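Local coordinates for CAS3 Metal dependent phosphohydrolase (PDB 3S4L), which cuts single-stranded DNA, with magnesium, and single-stranded RNA as the HD-type nuclease of a CRISPR interference system, at residues Y27-K32 / K54-M59; M59-K64 / H101-K106; L65-K70 / F89-V94; A71-Q76 / G154-F159. All coordinates share one frame; numbering follows the deposited sequence.

Interaction 1 of 4, residues Y27-K32 / K54-M59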
# COMPACT_ATOMS: atom_id res chain seq x y z
N TYR A 27 -16.73 2.36 5.31
CA TYR A 27 -17.27 1.15 4.69
C TYR A 27 -16.64 -0.15 5.22
O TYR A 27 -17.24 -1.21 5.13
CB TYR A 27 -17.16 1.20 3.16
CG TYR A 27 -17.78 0.01 2.46
CD1 TYR A 27 -19.18 -0.15 2.39
CD2 TYR A 27 -16.99 -0.98 1.88
CE1 TYR A 27 -19.75 -1.25 1.75
CE2 TYR A 27 -17.55 -2.07 1.24
CZ TYR A 27 -18.93 -2.21 1.18
OH TYR A 27 -19.49 -3.30 0.55
N TRP A 28 -15.42 -0.06 5.75
CA TRP A 28 -14.75 -1.22 6.33
C TRP A 28 -15.47 -1.63 7.61
O TRP A 28 -15.76 -2.81 7.83
CB TRP A 28 -13.26 -0.93 6.59
CG TRP A 28 -12.53 -1.96 7.44
CD1 TRP A 28 -11.97 -1.75 8.68
CD2 TRP A 28 -12.25 -3.33 7.11
NE1 TRP A 28 -11.37 -2.90 9.14
CE2 TRP A 28 -11.53 -3.89 8.19
CE3 TRP A 28 -12.55 -4.15 6.01
CZ2 TRP A 28 -11.10 -5.22 8.21
CZ3 TRP A 28 -12.12 -5.47 6.02
CH2 TRP A 28 -11.41 -6.00 7.12
N GLU A 29 -15.77 -0.64 8.44
CA GLU A 29 -16.54 -0.85 9.65
C GLU A 29 -17.83 -1.63 9.40
O GLU A 29 -18.28 -2.39 10.26
CB GLU A 29 -16.87 0.49 10.31
CG GLU A 29 -15.73 1.10 11.13
CD GLU A 29 -15.38 0.28 12.37
OE1 GLU A 29 -16.28 -0.39 12.92
OE2 GLU A 29 -14.20 0.32 12.79
N ARG A 30 -18.43 -1.45 8.23
CA ARG A 30 -19.72 -2.07 7.96
C ARG A 30 -19.58 -3.54 7.56
O ARG A 30 -20.50 -4.34 7.75
CB ARG A 30 -20.52 -1.27 6.91
CG ARG A 30 -20.75 0.19 7.30
CD ARG A 30 -21.70 0.92 6.34
NE ARG A 30 -21.42 2.36 6.28
CZ ARG A 30 -20.76 2.97 5.29
NH1 ARG A 30 -20.33 2.27 4.25
NH2 ARG A 30 -20.55 4.28 5.34
N ILE A 31 -18.43 -3.92 7.02
CA ILE A 31 -18.26 -5.29 6.56
C ILE A 31 -17.21 -6.15 7.31
O ILE A 31 -17.20 -7.38 7.16
CB ILE A 31 -17.93 -5.31 5.07
CG1 ILE A 31 -16.57 -4.65 4.81
CG2 ILE A 31 -19.03 -4.62 4.26
CD1 ILE A 31 -16.09 -4.81 3.40
N LYS A 32 -16.36 -5.52 8.12
CA LYS A 32 -15.16 -6.20 8.63
C LYS A 32 -15.44 -7.54 9.31
O LYS A 32 -14.68 -8.51 9.14
CB LYS A 32 -14.33 -5.27 9.54
CG LYS A 32 -15.09 -4.68 10.73
CD LYS A 32 -14.21 -3.81 11.63
CE LYS A 32 -15.04 -3.23 12.77
NZ LYS A 32 -14.22 -2.53 13.79
N LYS A 54 -6.19 -6.50 16.54
CA LYS A 54 -4.93 -6.20 15.86
C LYS A 54 -5.12 -6.29 14.35
O LYS A 54 -4.67 -5.42 13.60
CB LYS A 54 -3.83 -7.17 16.31
CG LYS A 54 -2.76 -6.53 17.17
CD LYS A 54 -3.39 -5.63 18.21
N VAL A 55 -5.80 -7.35 13.92
CA VAL A 55 -6.04 -7.63 12.51
C VAL A 55 -6.83 -6.51 11.89
O VAL A 55 -6.62 -6.15 10.73
CB VAL A 55 -6.83 -8.94 12.33
CG1 VAL A 55 -7.29 -9.08 10.89
CG2 VAL A 55 -6.00 -10.13 12.78
N ASP A 56 -7.73 -5.94 12.68
CA ASP A 56 -8.55 -4.82 12.26
C ASP A 56 -7.68 -3.59 12.00
O ASP A 56 -7.75 -2.97 10.94
CB ASP A 56 -9.61 -4.54 13.36
CG ASP A 56 -10.69 -3.55 12.92
OD1 ASP A 56 -10.72 -3.18 11.72
OD2 ASP A 56 -11.50 -3.13 13.76
N GLU A 57 -6.86 -3.24 12.99
CA GLU A 57 -5.91 -2.13 12.85
C GLU A 57 -5.04 -2.33 11.62
O GLU A 57 -4.79 -1.39 10.87
CB GLU A 57 -5.02 -2.03 14.08
CG GLU A 57 -5.76 -1.78 15.37
CD GLU A 57 -4.90 -2.04 16.59
OE1 GLU A 57 -3.67 -1.80 16.50
OE2 GLU A 57 -5.44 -2.49 17.62
N PHE A 58 -4.55 -3.56 11.45
CA PHE A 58 -3.68 -3.89 10.33
C PHE A 58 -4.40 -3.61 9.01
O PHE A 58 -3.86 -2.95 8.13
CB PHE A 58 -3.20 -5.35 10.44
CG PHE A 58 -2.56 -5.91 9.20
CD1 PHE A 58 -1.24 -5.60 8.88
CD2 PHE A 58 -3.26 -6.76 8.35
CE1 PHE A 58 -0.63 -6.12 7.74
CE2 PHE A 58 -2.66 -7.28 7.19
CZ PHE A 58 -1.34 -6.97 6.89
N MET A 59 -5.65 -4.07 8.90
CA MET A 59 -6.43 -3.85 7.68
C MET A 59 -6.70 -2.37 7.42
O MET A 59 -6.63 -1.92 6.27
CB MET A 59 -7.75 -4.62 7.74
CG MET A 59 -7.57 -6.12 7.58
SD MET A 59 -6.66 -6.53 6.06
CE MET A 59 -7.77 -5.79 4.86
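Trp28 and Lys32, four residues apart in the chain, close on the carboxylate of Asp56 on another helix and show how an acid can be divided between two donors. The indole NE1 of Trp28 gives its hydrogen to Asp56 OD1 at 2.7 Å, nearly along the C-O axis and close to the plane of the ring, with an angle of 157° at the hydrogen. Lys32 NZ takes the other oxygen, meeting Asp56 OD2 at 2.8 Å on the syn side, 26° out of the carboxylate plane. Lys32 CB lies over the centre of one indole face, 3.4 Å above the plane; beyond CG the chain runs extended to the acid.

The tight part lies farther along the indole, where Trp28 CZ2 sits 3.4 Å from Met59 CB and the two side chains cross at about a right angle. Leu36 and Pro214 also touch the tryptophan, extending this buried apolar patch. The loose side is that of Glu29, an exposed residue whose carboxylate holds Lys32 NZ through weak bonds, the shorter to OE2 at 3.0 Å. Glu29 OE2 stands 4.5 Å from Asp56 OD2, and the ammonium group between these acids probably offsets their repulsion. With the short helix segments at 147°, the arrangement is a near-antiparallel helix pair bearing a three-residue salt-bridge network, within the mostly helical HD domain.

Interaction 2 of 4, residues M59-K64 / H101-K106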
# COMPACT_ATOMS: atom_id res chain seq x y z
N MET A 59 -5.65 -4.07 8.90
CA MET A 59 -6.43 -3.85 7.68
C MET A 59 -6.70 -2.37 7.42
O MET A 59 -6.63 -1.92 6.27
CB MET A 59 -7.75 -4.62 7.74
CG MET A 59 -7.57 -6.12 7.58
SD MET A 59 -6.66 -6.53 6.06
CE MET A 59 -7.77 -5.79 4.86
N LYS A 60 -7.00 -1.61 8.48
CA LYS A 60 -7.22 -0.17 8.35
C LYS A 60 -6.00 0.54 7.78
O LYS A 60 -6.12 1.57 7.11
CB LYS A 60 -7.55 0.45 9.70
CG LYS A 60 -8.95 0.18 10.25
CD LYS A 60 -9.12 0.93 11.57
CE LYS A 60 -10.07 0.23 12.52
NZ LYS A 60 -9.99 0.84 13.87
N ILE A 61 -4.82 0.04 8.09
CA ILE A 61 -3.62 0.69 7.59
C ILE A 61 -3.45 0.43 6.09
O ILE A 61 -3.13 1.35 5.33
CB ILE A 61 -2.37 0.29 8.38
CG1 ILE A 61 -2.48 0.85 9.79
CG2 ILE A 61 -1.13 0.85 7.71
CD1 ILE A 61 -1.44 0.31 10.74
N LEU A 62 -3.70 -0.81 5.66
CA LEU A 62 -3.68 -1.14 4.24
C LEU A 62 -4.70 -0.29 3.51
O LEU A 62 -4.47 0.20 2.41
CB LEU A 62 -4.03 -2.61 4.04
CG LEU A 62 -3.08 -3.57 4.73
CD1 LEU A 62 -3.31 -4.97 4.16
CD2 LEU A 62 -1.64 -3.11 4.52
N ILE A 63 -5.86 -0.14 4.14
CA ILE A 63 -6.92 0.64 3.56
C ILE A 63 -6.43 2.07 3.41
O ILE A 63 -6.56 2.67 2.35
CB ILE A 63 -8.20 0.55 4.42
CG1 ILE A 63 -8.83 -0.84 4.28
CG2 ILE A 63 -9.22 1.63 4.02
CD1 ILE A 63 -9.79 -1.21 5.38
N LYS A 64 -5.83 2.61 4.46
CA LYS A 64 -5.46 4.01 4.42
C LYS A 64 -4.25 4.28 3.51
O LYS A 64 -4.12 5.36 2.95
CB LYS A 64 -5.21 4.53 5.83
CG LYS A 64 -6.46 4.60 6.70
CD LYS A 64 -6.11 4.92 8.15
CE LYS A 64 -7.34 5.25 8.97
NZ LYS A 64 -6.99 5.40 10.42
N HIS A 101 7.23 0.49 6.01
CA HIS A 101 7.90 1.11 7.17
C HIS A 101 6.91 1.44 8.27
O HIS A 101 7.19 1.27 9.45
CB HIS A 101 8.72 2.34 6.77
CG HIS A 101 9.90 2.00 5.92
ND1 HIS A 101 11.01 1.36 6.43
CD2 HIS A 101 10.12 2.15 4.59
CE1 HIS A 101 11.88 1.16 5.45
NE2 HIS A 101 11.36 1.62 4.32
N ILE A 102 5.73 1.89 7.88
CA ILE A 102 4.70 2.19 8.85
C ILE A 102 4.22 0.91 9.55
O ILE A 102 4.05 0.93 10.77
CB ILE A 102 3.57 3.01 8.23
CG1 ILE A 102 4.06 4.45 8.06
CG2 ILE A 102 2.32 2.98 9.14
CD1 ILE A 102 3.51 5.14 6.86
N LEU A 103 4.04 -0.19 8.83
CA LEU A 103 3.64 -1.44 9.48
C LEU A 103 4.70 -1.94 10.45
O LEU A 103 4.39 -2.43 11.54
CB LEU A 103 3.31 -2.54 8.46
CG LEU A 103 2.02 -2.37 7.66
CD1 LEU A 103 1.92 -3.47 6.59
CD2 LEU A 103 0.81 -2.39 8.60
N LEU A 104 5.96 -1.81 10.07
CA LEU A 104 7.05 -2.29 10.91
C LEU A 104 7.05 -1.52 12.21
O LEU A 104 7.22 -2.09 13.29
CB LEU A 104 8.40 -2.11 10.21
CG LEU A 104 9.46 -3.19 10.39
CD1 LEU A 104 10.85 -2.57 10.31
CD2 LEU A 104 9.30 -3.98 11.68
N LYS A 105 6.85 -0.20 12.12
CA LYS A 105 6.79 0.62 13.33
C LYS A 105 5.64 0.20 14.25
O LYS A 105 5.84 -0.10 15.42
CB LYS A 105 6.64 2.10 12.98
CG LYS A 105 6.76 3.02 14.17
CD LYS A 105 8.20 3.18 14.59
CE LYS A 105 8.31 3.84 15.96
NZ LYS A 105 7.18 4.78 16.23
N LYS A 106 4.44 0.15 13.68
CA LYS A 106 3.23 -0.12 14.45
C LYS A 106 3.20 -1.51 15.10
O LYS A 106 2.74 -1.65 16.23
CB LYS A 106 1.97 0.09 13.58
CG LYS A 106 0.65 -0.30 14.26
CD LYS A 106 0.18 0.76 15.26
CE LYS A 106 -0.23 0.13 16.60
NZ LYS A 106 -0.69 1.15 17.60
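Ile61 points its side chain at Leu103 across two helices that run nearly antiparallel, and it can be followed atom by atom. Its CB already lies 4.2 Å from Leu103 CD2. At the branch, CG2, anti to the backbone N, makes the closest approach of the contact, 3.9 Å to the same Leu103 CD2, and also reaches Ile102 CG2 at 4.3 Å. The other branch, through CG1, ends in CD1, 4.1 Å from both Leu103 CD2 and Lys106 CG. One leucine methyl thus meets three carbons of the isoleucine, and the two side chains slide past each other in opposite directions.

The pair belongs to the helical core of the HD domain: helix 52-65 leads into the metal-binding Asp67, and the metal ligand His91 lies at the N-terminal end of helix 91-107. Their short segments here make an angle of 157°, and no hydrogen bond joins them.

Leu103 uses its second methyl on Leu62: Leu103 CD1 lies 4.1 Å from Leu62 CD2, the two leucines crossing at about a right angle. Phe58 and Leu215 add further apolar contacts around these leucines. At the exposed margin Lys106 contributes its CG, while the chain beyond is bent at chi2 and chi3 and its end leads off from the helix of Ile61.

Interaction 3 of 4, residues L65-K70 / F89-V94. With CA (calcium ion), chain C.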
# COMPACT_ATOMS: atom_id res chain seq x y z
N LEU A 65 -3.37 3.31 3.37
CA LEU A 65 -2.11 3.59 2.73
C LEU A 65 -1.97 3.00 1.33
O LEU A 65 -1.00 3.31 0.63
CB LEU A 65 -0.97 3.11 3.62
CG LEU A 65 -0.79 3.82 4.97
CD1 LEU A 65 0.41 3.21 5.70
CD2 LEU A 65 -0.60 5.33 4.77
N HIS A 66 -2.90 2.16 0.91
CA HIS A 66 -2.64 1.47 -0.36
C HIS A 66 -2.55 2.43 -1.55
O HIS A 66 -1.90 2.12 -2.55
CB HIS A 66 -3.61 0.31 -0.60
CG HIS A 66 -4.99 0.73 -0.93
ND1 HIS A 66 -5.89 1.16 0.02
CD2 HIS A 66 -5.65 0.77 -2.11
CE1 HIS A 66 -7.03 1.46 -0.56
NE2 HIS A 66 -6.92 1.23 -1.85
N ASP A 67 -3.19 3.59 -1.45
CA ASP A 67 -3.08 4.62 -2.48
C ASP A 67 -2.28 5.84 -2.08
O ASP A 67 -2.39 6.89 -2.73
CB ASP A 67 -4.46 5.06 -2.95
CG ASP A 67 -5.08 4.09 -3.94
OD1 ASP A 67 -6.32 4.10 -4.09
OD2 ASP A 67 -4.30 3.32 -4.55
N ILE A 68 -1.48 5.72 -1.02
CA ILE A 68 -0.67 6.84 -0.58
C ILE A 68 0.30 7.26 -1.70
O ILE A 68 0.65 8.43 -1.81
CB ILE A 68 0.08 6.57 0.75
CG1 ILE A 68 0.53 7.88 1.39
CG2 ILE A 68 1.24 5.63 0.52
CD1 ILE A 68 -0.55 8.96 1.35
N GLY A 69 0.67 6.30 -2.55
CA GLY A 69 1.53 6.57 -3.70
C GLY A 69 0.94 7.63 -4.63
O GLY A 69 1.67 8.24 -5.43
N LYS A 70 -0.37 7.85 -4.53
CA LYS A 70 -1.00 8.91 -5.31
C LYS A 70 -0.53 10.30 -4.87
O LYS A 70 -0.66 11.28 -5.62
CB LYS A 70 -2.53 8.82 -5.26
CG LYS A 70 -3.12 7.65 -6.06
CD LYS A 70 -4.68 7.64 -5.95
CE LYS A 70 -5.32 6.49 -6.73
NZ LYS A 70 -6.81 6.71 -6.90
N PHE A 89 4.56 5.30 -14.67
CA PHE A 89 4.62 5.41 -13.22
C PHE A 89 3.53 4.56 -12.54
O PHE A 89 2.38 4.55 -12.98
CB PHE A 89 4.51 6.85 -12.72
CG PHE A 89 4.48 6.95 -11.22
CD1 PHE A 89 5.65 6.75 -10.47
CD2 PHE A 89 3.29 7.21 -10.55
CE1 PHE A 89 5.63 6.82 -9.05
CE2 PHE A 89 3.26 7.30 -9.14
CZ PHE A 89 4.43 7.10 -8.39
N ARG A 90 3.92 3.85 -11.49
CA ARG A 90 2.97 2.98 -10.76
C ARG A 90 2.94 3.34 -9.27
O ARG A 90 3.86 3.04 -8.52
CB ARG A 90 3.34 1.51 -10.97
CG ARG A 90 3.51 1.16 -12.43
CD ARG A 90 2.26 0.57 -13.05
NE ARG A 90 1.02 1.17 -12.57
CZ ARG A 90 -0.05 0.47 -12.21
NH1 ARG A 90 -0.02 -0.85 -12.26
NH2 ARG A 90 -1.15 1.09 -11.79
N HIS A 91 1.86 4.01 -8.87
CA HIS A 91 1.72 4.52 -7.51
C HIS A 91 1.87 3.44 -6.44
O HIS A 91 2.39 3.70 -5.34
CB HIS A 91 0.37 5.20 -7.34
CG HIS A 91 -0.79 4.26 -7.49
ND1 HIS A 91 -1.25 3.82 -8.70
CD2 HIS A 91 -1.59 3.70 -6.55
CE1 HIS A 91 -2.28 3.01 -8.52
NE2 HIS A 91 -2.50 2.92 -7.23
N GLU A 92 1.44 2.22 -6.74
CA GLU A 92 1.41 1.17 -5.71
C GLU A 92 2.79 0.77 -5.19
O GLU A 92 2.92 0.29 -4.06
CB GLU A 92 0.63 -0.08 -6.17
CG GLU A 92 1.17 -0.77 -7.40
CD GLU A 92 0.47 -0.31 -8.68
OE1 GLU A 92 0.32 0.91 -8.89
OE2 GLU A 92 0.05 -1.18 -9.47
N LEU A 93 3.82 0.96 -6.01
CA LEU A 93 5.20 0.64 -5.59
C LEU A 93 5.64 1.62 -4.51
O LEU A 93 6.29 1.25 -3.54
CB LEU A 93 6.17 0.67 -6.77
CG LEU A 93 6.33 -0.58 -7.65
CD1 LEU A 93 5.02 -1.10 -8.19
CD2 LEU A 93 7.29 -0.27 -8.80
N VAL A 94 5.26 2.88 -4.70
CA VAL A 94 5.52 3.91 -3.71
C VAL A 94 4.66 3.72 -2.47
O VAL A 94 5.13 3.96 -1.36
CB VAL A 94 5.26 5.31 -4.27
CG1 VAL A 94 5.31 6.35 -3.15
CG2 VAL A 94 6.27 5.61 -5.38
CA CA C . -4.48 2.07 -6.42
O HOH W 1 -6.55 1.86 -5.38
O HOH W 2 -6.35 3.82 -7.61
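Asp67 and His91 converge obliquely on one calcium ion, the carboxylate and imidazole planes turned 59° apart. Asp67 OD2 and His91 NE2 each bind the metal at 2.3 Å. They lie 3.3 Å from each other without a hydrogen bond, since both are directed at the ion. The aspartate oxygen is at the edge of the imidazole, near its plane. Over one face of the His91 ring stands Glu92 OE1, offset toward the rim. Asp67 binds through OD2 alone; its OD1 accepts a hydrogen bond of 2.6 Å from water 1, itself a metal ligand.

The adjacent His66 and Asp67 form the HD pair that names the superfamily; Asp67 binds the ion together with His91, His123 and His124, the same four residues that bind the catalytic magnesium. His66 turns its ND1 to the carbonyl of Leu62 and lies near a second calcium.

Away from the metal, Gly69 brings its backbone against the start of helix 91-107. Its CA makes a C-H...O contact of 3.4 Å to His91 O, almost straight at 171°, and sits 3.8 Å from Val94 CG1. A CB on this residue would run into that carbonyl, so the close approach depends on its absence. Farther out, Gly69 O faces the edge of the Phe89 ring, while Lys70 sets its CG obliquely to the imidazole and gives NZ to the carbonyl of Ala11.

Interaction 4 of 4, residues A71-Q76 / G154-F159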
# COMPACT_ATOMS: atom_id res chain seq x y z
N ALA A 71 -0.02 10.42 -3.65
CA ALA A 71 0.50 11.71 -3.22
C ALA A 71 1.87 12.01 -3.84
O ALA A 71 2.52 12.98 -3.45
CB ALA A 71 0.55 11.82 -1.69
N SER A 72 2.30 11.20 -4.81
CA SER A 72 3.50 11.52 -5.62
C SER A 72 3.18 12.73 -6.48
O SER A 72 2.09 12.81 -7.05
CB SER A 72 3.87 10.36 -6.55
OG SER A 72 4.17 9.17 -5.82
N LYS A 73 4.11 13.67 -6.59
CA LYS A 73 3.88 14.86 -7.40
C LYS A 73 3.42 14.54 -8.82
O LYS A 73 2.50 15.17 -9.34
CB LYS A 73 5.10 15.78 -7.39
CG LYS A 73 5.37 16.31 -6.00
CD LYS A 73 6.29 17.49 -6.01
CE LYS A 73 7.73 17.05 -5.87
NZ LYS A 73 8.66 18.23 -5.93
N ILE A 74 4.05 13.54 -9.42
CA ILE A 74 3.72 13.09 -10.77
C ILE A 74 2.25 12.60 -10.83
O ILE A 74 1.48 13.00 -11.71
CB ILE A 74 4.70 11.96 -11.20
CG1 ILE A 74 4.27 11.29 -12.50
CG2 ILE A 74 4.77 10.89 -10.13
CD1 ILE A 74 4.31 12.20 -13.72
N TYR A 75 1.85 11.76 -9.89
CA TYR A 75 0.48 11.28 -9.91
C TYR A 75 -0.51 12.45 -9.80
O TYR A 75 -1.50 12.54 -10.54
CB TYR A 75 0.21 10.20 -8.84
CG TYR A 75 -1.03 9.40 -9.19
CD1 TYR A 75 -2.31 9.90 -8.93
CD2 TYR A 75 -0.92 8.17 -9.84
CE1 TYR A 75 -3.46 9.18 -9.30
CE2 TYR A 75 -2.06 7.45 -10.21
CZ TYR A 75 -3.33 7.96 -9.94
OH TYR A 75 -4.45 7.24 -10.30
N GLN A 76 -0.23 13.37 -8.88
CA GLN A 76 -1.11 14.53 -8.69
C GLN A 76 -1.22 15.35 -9.96
O GLN A 76 -2.29 15.80 -10.32
CB GLN A 76 -0.61 15.40 -7.54
CG GLN A 76 -0.82 14.75 -6.21
CD GLN A 76 -2.30 14.44 -5.98
OE1 GLN A 76 -3.14 15.33 -6.01
NE2 GLN A 76 -2.61 13.16 -5.78
N GLY A 154 9.23 12.51 -6.26
CA GLY A 154 8.96 12.90 -4.88
C GLY A 154 7.48 13.05 -4.53
O GLY A 154 6.61 13.15 -5.40
N MET A 155 7.21 13.08 -3.23
CA MET A 155 5.86 13.32 -2.73
C MET A 155 5.53 14.81 -2.78
O MET A 155 6.43 15.64 -2.91
CB MET A 155 5.73 12.77 -1.30
CG MET A 155 6.24 11.34 -1.17
SD MET A 155 5.52 10.25 -2.43
CE MET A 155 3.94 9.85 -1.64
N ILE A 156 4.24 15.13 -2.69
CA ILE A 156 3.81 16.52 -2.61
C ILE A 156 4.38 17.19 -1.35
O ILE A 156 4.90 16.51 -0.46
CB ILE A 156 2.25 16.65 -2.66
CG1 ILE A 156 1.58 15.66 -1.72
CG2 ILE A 156 1.73 16.40 -4.06
CD1 ILE A 156 1.46 16.15 -0.30
N GLU A 157 4.30 18.51 -1.27
CA GLU A 157 4.83 19.27 -0.14
C GLU A 157 4.10 18.95 1.16
O GLU A 157 4.73 18.79 2.22
CB GLU A 157 4.72 20.77 -0.44
CG GLU A 157 5.33 21.66 0.62
CD GLU A 157 4.79 23.08 0.57
OE1 GLU A 157 5.12 23.82 -0.40
OE2 GLU A 157 4.04 23.46 1.50
N ASP A 158 2.77 18.85 1.09
CA ASP A 158 1.95 18.58 2.27
C ASP A 158 2.17 17.19 2.86
O ASP A 158 1.57 16.85 3.88
CB ASP A 158 0.45 18.74 1.94
CG ASP A 158 0.07 20.15 1.48
OD1 ASP A 158 0.89 21.09 1.64
OD2 ASP A 158 -1.06 20.32 0.98
N PHE A 159 3.02 16.38 2.24
CA PHE A 159 3.03 14.93 2.48
C PHE A 159 3.02 14.48 3.94
O PHE A 159 2.15 13.70 4.35
CB PHE A 159 4.20 14.25 1.77
CG PHE A 159 4.23 12.77 1.98
CD1 PHE A 159 3.16 11.97 1.54
CD2 PHE A 159 5.30 12.16 2.63
CE1 PHE A 159 3.17 10.59 1.74
CE2 PHE A 159 5.32 10.77 2.84
CZ PHE A 159 4.26 9.99 2.38
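Gly154 O receives the backbone N-H of Lys73 at 2.8 Å, the shortest polar bond between the two segments and a nearly straight one, with 171° at the hydrogen. A companion bond runs the other way, from Ile156 N to Ala71 O at 2.9 Å. Together they make a single beta bridge, Ser72 opposite Met155, in a fold that is otherwise almost wholly helical. The bridge ties the entry to helix 73-80, just beyond the metal-binding Asp67, to the loop that leads into helix 159-167.

Gly154 has backbone angles (phi 89°, psi 164°) at which a CB would collide with the carbonyl oxygen of the residue before. Each bridge oxygen also has a C-H neighbour, Ser72 CA at Gly154 O and Met155 CA at Ala71 O.

The side chains divide by place. On the buried side, Ala71 CB is met by Met155 CE at 3.9 Å, by Ile156 CG1 at 4.0 Å, and by Phe159 CD1 at 4.2 Å, obliquely to the ring. Met155 CG lies over the centre of one Phe159 face, and the bends at chi2 and chi3 belong to the chain beyond, whose CE reaches Ala71. Ser72 OG turns to the carbonyl of Gly69, although it also lies near Met155 SD. Toward the surface, Lys73 lays its aliphatic chain beside the loop backbone, CG 3.3 Å from Met155 O. The buried Gln76 gives its NE2 to the carbonyl of Lys70, and its CG rests 3.7 Å from Ile156 CG2.

Read together, the four contacts illustrate how chemistry follows position in a helical domain. Interactions 1 and 2 share Met59 and helix 52-65: the first joins this helix to helix 17-31 by charge and an indole, the second to helix 91-107 by aliphatic carbons alone. Interaction 3 uses helix 91-107 again, at its start, and replaces direct bonding with a shared metal; Leu65 and Ile102 pack where it meets interaction 2. Interaction 4 is only partly buried and relies on backbone bonds, touching interaction 3 through Lys70 and Gln76. The centres of interactions 2 and 3 lie in the core, about 8 and 6 Å from the chain centre; those of 1 and 4 lie about 15 Å out, 1 still mostly buried.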